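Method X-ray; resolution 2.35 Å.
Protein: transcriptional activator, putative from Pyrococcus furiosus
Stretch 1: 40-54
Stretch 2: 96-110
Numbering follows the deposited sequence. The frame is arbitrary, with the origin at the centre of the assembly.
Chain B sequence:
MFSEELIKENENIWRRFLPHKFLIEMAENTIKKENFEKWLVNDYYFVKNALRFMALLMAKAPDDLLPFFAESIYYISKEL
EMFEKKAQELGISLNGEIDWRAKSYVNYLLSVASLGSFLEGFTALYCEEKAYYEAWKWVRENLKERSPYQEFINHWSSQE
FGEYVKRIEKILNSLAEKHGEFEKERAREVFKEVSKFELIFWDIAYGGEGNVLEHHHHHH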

# COMPACT_ATOMS: atom_id res chain seq x y z
N LEU B 40 -12.37 -27.25 -0.84
CA LEU B 40 -12.19 -26.74 -2.20
C LEU B 40 -12.62 -25.28 -2.33
O LEU B 40 -11.84 -24.44 -2.76
CB LEU B 40 -12.97 -27.61 -3.19
CG LEU B 40 -12.67 -27.43 -4.67
CD1 LEU B 40 -11.37 -28.14 -5.02
CD2 LEU B 40 -13.80 -27.99 -5.49
N VAL B 41 -13.86 -24.99 -1.95
CA VAL B 41 -14.42 -23.64 -2.02
C VAL B 41 -13.55 -22.64 -1.25
O VAL B 41 -13.28 -21.54 -1.72
CB VAL B 41 -15.85 -23.61 -1.43
CG1 VAL B 41 -16.37 -22.20 -1.33
CG2 VAL B 41 -16.80 -24.44 -2.31
N ASN B 42 -13.09 -23.04 -0.07
CA ASN B 42 -12.27 -22.17 0.75
C ASN B 42 -10.82 -22.04 0.30
O ASN B 42 -10.23 -20.97 0.39
CB ASN B 42 -12.36 -22.57 2.21
CG ASN B 42 -13.69 -22.21 2.82
OD1 ASN B 42 -13.86 -21.12 3.37
ND2 ASN B 42 -14.65 -23.11 2.71
N ASP B 43 -10.24 -23.13 -0.18
CA ASP B 43 -8.86 -23.02 -0.62
C ASP B 43 -8.77 -22.24 -1.93
O ASP B 43 -7.79 -21.57 -2.20
CB ASP B 43 -8.21 -24.39 -0.76
CG ASP B 43 -6.71 -24.33 -0.52
OD1 ASP B 43 -6.30 -23.92 0.59
OD2 ASP B 43 -5.95 -24.67 -1.45
N TYR B 44 -9.83 -22.32 -2.74
CA TYR B 44 -9.87 -21.60 -4.01
C TYR B 44 -9.81 -20.11 -3.72
O TYR B 44 -9.14 -19.35 -4.42
CB TYR B 44 -11.16 -21.95 -4.76
CG TYR B 44 -11.33 -21.22 -6.06
CD1 TYR B 44 -10.47 -21.46 -7.12
CD2 TYR B 44 -12.37 -20.32 -6.24
CE1 TYR B 44 -10.65 -20.83 -8.35
CE2 TYR B 44 -12.57 -19.68 -7.46
CZ TYR B 44 -11.70 -19.94 -8.51
OH TYR B 44 -11.90 -19.33 -9.71
N TYR B 45 -10.52 -19.70 -2.67
CA TYR B 45 -10.54 -18.32 -2.23
C TYR B 45 -9.15 -17.95 -1.72
O TYR B 45 -8.64 -16.87 -2.00
CB TYR B 45 -11.55 -18.15 -1.09
CG TYR B 45 -11.54 -16.78 -0.46
CD1 TYR B 45 -10.94 -16.56 0.78
CD2 TYR B 45 -12.16 -15.71 -1.09
CE1 TYR B 45 -10.98 -15.30 1.39
CE2 TYR B 45 -12.21 -14.45 -0.50
CZ TYR B 45 -11.62 -14.25 0.74
OH TYR B 45 -11.68 -12.99 1.30
N PHE B 46 -8.52 -18.87 -1.00
CA PHE B 46 -7.19 -18.61 -0.47
C PHE B 46 -6.17 -18.44 -1.60
O PHE B 46 -5.35 -17.54 -1.56
CB PHE B 46 -6.74 -19.74 0.47
CG PHE B 46 -5.36 -19.53 1.05
CD1 PHE B 46 -5.17 -18.67 2.13
CD2 PHE B 46 -4.25 -20.11 0.45
CE1 PHE B 46 -3.88 -18.39 2.60
CE2 PHE B 46 -2.95 -19.83 0.92
CZ PHE B 46 -2.77 -18.96 1.99
N VAL B 47 -6.23 -19.32 -2.60
CA VAL B 47 -5.28 -19.27 -3.72
C VAL B 47 -5.34 -17.95 -4.46
O VAL B 47 -4.31 -17.35 -4.77
CB VAL B 47 -5.51 -20.46 -4.69
CG1 VAL B 47 -4.68 -20.28 -5.95
CG2 VAL B 47 -5.15 -21.78 -4.00
N LYS B 48 -6.56 -17.48 -4.73
CA LYS B 48 -6.76 -16.22 -5.42
C LYS B 48 -6.07 -15.09 -4.67
O LYS B 48 -5.36 -14.27 -5.27
CB LYS B 48 -8.26 -15.88 -5.55
CG LYS B 48 -8.99 -16.63 -6.66
CD LYS B 48 -10.43 -16.15 -6.85
CE LYS B 48 -11.29 -16.46 -5.63
NZ LYS B 48 -12.71 -16.06 -5.82
N ASN B 49 -6.25 -15.07 -3.36
CA ASN B 49 -5.66 -14.02 -2.55
C ASN B 49 -4.19 -14.22 -2.27
O ASN B 49 -3.47 -13.27 -2.00
CB ASN B 49 -6.45 -13.86 -1.26
CG ASN B 49 -7.80 -13.25 -1.52
OD1 ASN B 49 -7.89 -12.08 -1.90
ND2 ASN B 49 -8.85 -14.03 -1.34
N ALA B 50 -3.75 -15.46 -2.38
CA ALA B 50 -2.35 -15.78 -2.18
C ALA B 50 -1.58 -15.19 -3.38
O ALA B 50 -0.42 -14.78 -3.27
CB ALA B 50 -2.17 -17.29 -2.08
N LEU B 51 -2.26 -15.13 -4.52
CA LEU B 51 -1.70 -14.56 -5.74
C LEU B 51 -1.51 -13.05 -5.53
O LEU B 51 -0.48 -12.50 -5.91
CB LEU B 51 -2.67 -14.81 -6.89
CG LEU B 51 -2.30 -15.73 -8.05
CD1 LEU B 51 -1.27 -16.74 -7.66
CD2 LEU B 51 -3.56 -16.41 -8.56
N ARG B 52 -2.52 -12.41 -4.96
CA ARG B 52 -2.49 -10.98 -4.67
C ARG B 52 -1.38 -10.69 -3.67
O ARG B 52 -0.70 -9.67 -3.75
CB ARG B 52 -3.84 -10.54 -4.07
CG ARG B 52 -5.00 -10.58 -5.02
CD ARG B 52 -6.20 -9.81 -4.49
NE ARG B 52 -7.24 -9.68 -5.50
CZ ARG B 52 -8.29 -10.49 -5.60
NH1 ARG B 52 -8.43 -11.48 -4.74
NH2 ARG B 52 -9.20 -10.31 -6.55
N PHE B 53 -1.20 -11.60 -2.72
CA PHE B 53 -0.18 -11.49 -1.68
C PHE B 53 1.21 -11.50 -2.32
O PHE B 53 2.09 -10.72 -1.95
CB PHE B 53 -0.33 -12.66 -0.71
CG PHE B 53 0.89 -12.96 0.10
CD1 PHE B 53 1.19 -12.19 1.23
CD2 PHE B 53 1.71 -14.04 -0.22
CE1 PHE B 53 2.29 -12.49 2.02
CE2 PHE B 53 2.82 -14.35 0.57
CZ PHE B 53 3.10 -13.57 1.70
N MSE B 54 1.40 -12.39 -3.28
CA MSE B 54 2.65 -12.51 -4.00
C MSE B 54 2.91 -11.30 -4.88
O MSE B 54 4.05 -10.91 -5.10
CB MSE B 54 2.63 -13.76 -4.88
CG MSE B 54 2.57 -15.07 -4.13
SE MSE B 54 2.23 -16.53 -5.34
CE MSE B 54 4.00 -16.64 -6.10
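Stretch 2 96-110: GEIDWRAKSYVNYLL

Val106 lies at the apolar centre of the contact, where stretch 2 packs against Tyr45, Phe46 and Asn49 of stretch 1. Its CG2 is 3.7 Å from Tyr45 CE1 and 4.0 Å from Phe46 CD1, while its CG1 is 3.5 Å from Asn49 CB, so one t-rotamer valine touches all three residues. The backbones come close here as well, with Phe46 CA and Val106 CA 6.4 Å apart.

The frame around this point is a pair of helices running the same way. Residues 40-54 are helical throughout, and residues 100-110 form a helix after an extended lead-in, Glu97 to Asp99, with psi between 133° and 143°. The two axes approach to 9.5 Å and their N-to-C directions differ by 6°, an almost parallel arrangement, with contacts recurring on one side of the second helix from Ala102 to Leu110.

One helical turn along, Leu109 points toward stretch 1 and touches two phenylalanines: Leu109 CD1 is 3.7 Å from Phe46 CZ, and Leu109 CB is 3.7 Å from Phe53 CD1, with Leu109 CD2 over one face of the Phe53 ring. Leu110, m at chi1 and t at chi2, brings its CD2 to 4.1 Å from Asn49 O and 4.3 Å from Phe53 CB. The Phe46 ring also meets that of Tyr105, with Phe46 CE1 3.5 Å from Tyr105 CE2; the centroids are 4.5 Å apart and the planes inclined at 38°, an oblique pairing.

Toward the start of stretch 2, the CA-to-CB bond of Ile98 runs sideways, but the end of the side chain comes nearer. Its CD1 lies 4.2 Å from Val41 CG1, and its CG2 lies 3.6 Å from Tyr45 CD1, only 24° off the ring normal, which makes a CH-pi contact over the face. Ala102 points toward stretch 1, its small CB 3.8 Å from Asn42 OD1.

At the polar edge, Asn42 supplies the single direct hydrogen bond between the stretches: Asp99 N donates to Asn42 OD1 at 2.7 Å with an angle of 159° at the hydrogen. The bond ties the first helix to the residue just before the second one begins. Asp99 is the N-cap of that helix, and its side chain accepts from Arg101 N; Asp99 OD1 also forms a 3.0 Å salt bridge with Arg101 NH1. At the rim of the Tyr45 ring, water 1 links the stretches, 2.6 Å from Tyr45 OH and donating to Asn107 OD1 at 2.9 Å.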

# COMPACT_ATOMS: atom_id res chain seq x y z
N GLY B 96 -19.77 -19.72 -3.24
CA GLY B 96 -20.40 -19.74 -1.93
C GLY B 96 -19.79 -18.89 -0.83
O GLY B 96 -18.84 -18.12 -1.04
N GLU B 97 -20.36 -19.04 0.37
CA GLU B 97 -19.90 -18.33 1.56
C GLU B 97 -18.56 -18.88 2.00
O GLU B 97 -18.36 -20.09 2.10
CB GLU B 97 -20.92 -18.45 2.69
CG GLU B 97 -22.19 -17.62 2.48
CD GLU B 97 -21.91 -16.13 2.41
OE1 GLU B 97 -21.39 -15.57 3.40
OE2 GLU B 97 -22.20 -15.52 1.35
N ILE B 98 -17.65 -17.95 2.28
CA ILE B 98 -16.30 -18.28 2.70
C ILE B 98 -16.19 -18.38 4.22
O ILE B 98 -16.76 -17.56 4.95
CB ILE B 98 -15.31 -17.20 2.19
CG1 ILE B 98 -15.41 -17.10 0.66
CG2 ILE B 98 -13.90 -17.49 2.66
CD1 ILE B 98 -15.12 -18.40 -0.08
N ASP B 99 -15.46 -19.38 4.69
CA ASP B 99 -15.25 -19.59 6.12
C ASP B 99 -14.44 -18.46 6.78
O ASP B 99 -13.46 -17.96 6.21
CB ASP B 99 -14.54 -20.92 6.34
CG ASP B 99 -14.46 -21.29 7.80
OD1 ASP B 99 -15.25 -22.15 8.24
OD2 ASP B 99 -13.62 -20.70 8.50
N TRP B 100 -14.81 -18.13 8.02
CA TRP B 100 -14.14 -17.07 8.79
C TRP B 100 -12.64 -17.29 8.98
O TRP B 100 -11.86 -16.33 8.94
CB TRP B 100 -14.84 -16.84 10.14
CG TRP B 100 -14.68 -17.96 11.14
CD1 TRP B 100 -13.71 -18.08 12.10
CD2 TRP B 100 -15.53 -19.11 11.29
NE1 TRP B 100 -13.91 -19.22 12.84
CE2 TRP B 100 -15.01 -19.88 12.36
CE3 TRP B 100 -16.67 -19.57 10.62
CZ2 TRP B 100 -15.61 -21.07 12.79
CZ3 TRP B 100 -17.27 -20.76 11.04
CH2 TRP B 100 -16.73 -21.50 12.11
N ARG B 101 -12.22 -18.54 9.17
CA ARG B 101 -10.81 -18.86 9.33
C ARG B 101 -10.04 -18.53 8.04
O ARG B 101 -8.90 -18.08 8.08
CB ARG B 101 -10.60 -20.34 9.66
CG ARG B 101 -11.05 -20.78 11.05
CD ARG B 101 -12.38 -21.52 10.99
NE ARG B 101 -12.35 -22.78 11.70
CZ ARG B 101 -13.15 -23.81 11.45
NH1 ARG B 101 -14.06 -23.73 10.49
NH2 ARG B 101 -13.02 -24.93 12.15
N ALA B 102 -10.68 -18.77 6.90
CA ALA B 102 -10.04 -18.50 5.62
C ALA B 102 -9.82 -17.00 5.40
O ALA B 102 -8.72 -16.58 5.06
CB ALA B 102 -10.85 -19.10 4.48
N LYS B 103 -10.86 -16.21 5.62
CA LYS B 103 -10.76 -14.75 5.44
C LYS B 103 -9.71 -14.17 6.37
O LYS B 103 -8.96 -13.28 5.99
CB LYS B 103 -12.11 -14.07 5.73
CG LYS B 103 -13.24 -14.53 4.82
CD LYS B 103 -14.50 -13.72 5.07
CE LYS B 103 -15.02 -13.91 6.49
NZ LYS B 103 -16.32 -13.19 6.70
N SER B 104 -9.66 -14.70 7.59
CA SER B 104 -8.71 -14.27 8.60
C SER B 104 -7.26 -14.56 8.18
O SER B 104 -6.35 -13.78 8.45
CB SER B 104 -9.05 -15.00 9.90
OG SER B 104 -8.23 -14.55 10.95
N TYR B 105 -7.05 -15.68 7.52
CA TYR B 105 -5.73 -16.05 7.07
C TYR B 105 -5.34 -15.13 5.92
O TYR B 105 -4.23 -14.56 5.89
CB TYR B 105 -5.76 -17.52 6.62
CG TYR B 105 -4.42 -18.13 6.28
CD1 TYR B 105 -3.25 -17.37 6.29
CD2 TYR B 105 -4.33 -19.48 5.91
CE1 TYR B 105 -2.04 -17.93 5.95
CE2 TYR B 105 -3.12 -20.05 5.57
CZ TYR B 105 -1.98 -19.26 5.58
OH TYR B 105 -0.77 -19.77 5.20
N VAL B 106 -6.27 -14.94 4.99
CA VAL B 106 -6.06 -14.07 3.84
C VAL B 106 -5.72 -12.65 4.25
O VAL B 106 -4.72 -12.08 3.81
CB VAL B 106 -7.30 -14.06 2.91
CG1 VAL B 106 -7.28 -12.85 1.95
CG2 VAL B 106 -7.36 -15.36 2.13
N ASN B 107 -6.54 -12.08 5.14
CA ASN B 107 -6.35 -10.71 5.59
C ASN B 107 -5.04 -10.49 6.33
O ASN B 107 -4.44 -9.42 6.23
CB ASN B 107 -7.56 -10.24 6.40
CG ASN B 107 -8.81 -10.14 5.54
OD1 ASN B 107 -8.73 -10.02 4.31
ND2 ASN B 107 -9.97 -10.18 6.18
N TYR B 108 -4.58 -11.52 7.03
CA TYR B 108 -3.30 -11.41 7.73
C TYR B 108 -2.17 -11.35 6.69
O TYR B 108 -1.27 -10.50 6.80
CB TYR B 108 -3.09 -12.61 8.66
CG TYR B 108 -1.70 -12.64 9.26
CD1 TYR B 108 -1.30 -11.71 10.23
CD2 TYR B 108 -0.77 -13.57 8.83
CE1 TYR B 108 -0.01 -11.71 10.75
CE2 TYR B 108 0.53 -13.59 9.34
CZ TYR B 108 0.90 -12.65 10.29
OH TYR B 108 2.20 -12.63 10.76
N LEU B 109 -2.24 -12.19 5.66
CA LEU B 109 -1.20 -12.21 4.63
C LEU B 109 -1.14 -10.89 3.89
O LEU B 109 -0.05 -10.37 3.64
CB LEU B 109 -1.38 -13.36 3.65
CG LEU B 109 -1.00 -14.76 4.13
CD1 LEU B 109 -1.14 -15.76 2.96
CD2 LEU B 109 0.45 -14.76 4.65
N LEU B 110 -2.29 -10.34 3.53
CA LEU B 110 -2.32 -9.06 2.85
C LEU B 110 -1.77 -7.93 3.75
O LEU B 110 -1.13 -6.99 3.27
CB LEU B 110 -3.74 -8.75 2.36
CG LEU B 110 -4.27 -9.74 1.33
CD1 LEU B 110 -5.68 -9.33 0.93
CD2 LEU B 110 -3.35 -9.78 0.13
O HOH W 1 -10.76 -11.92 3.44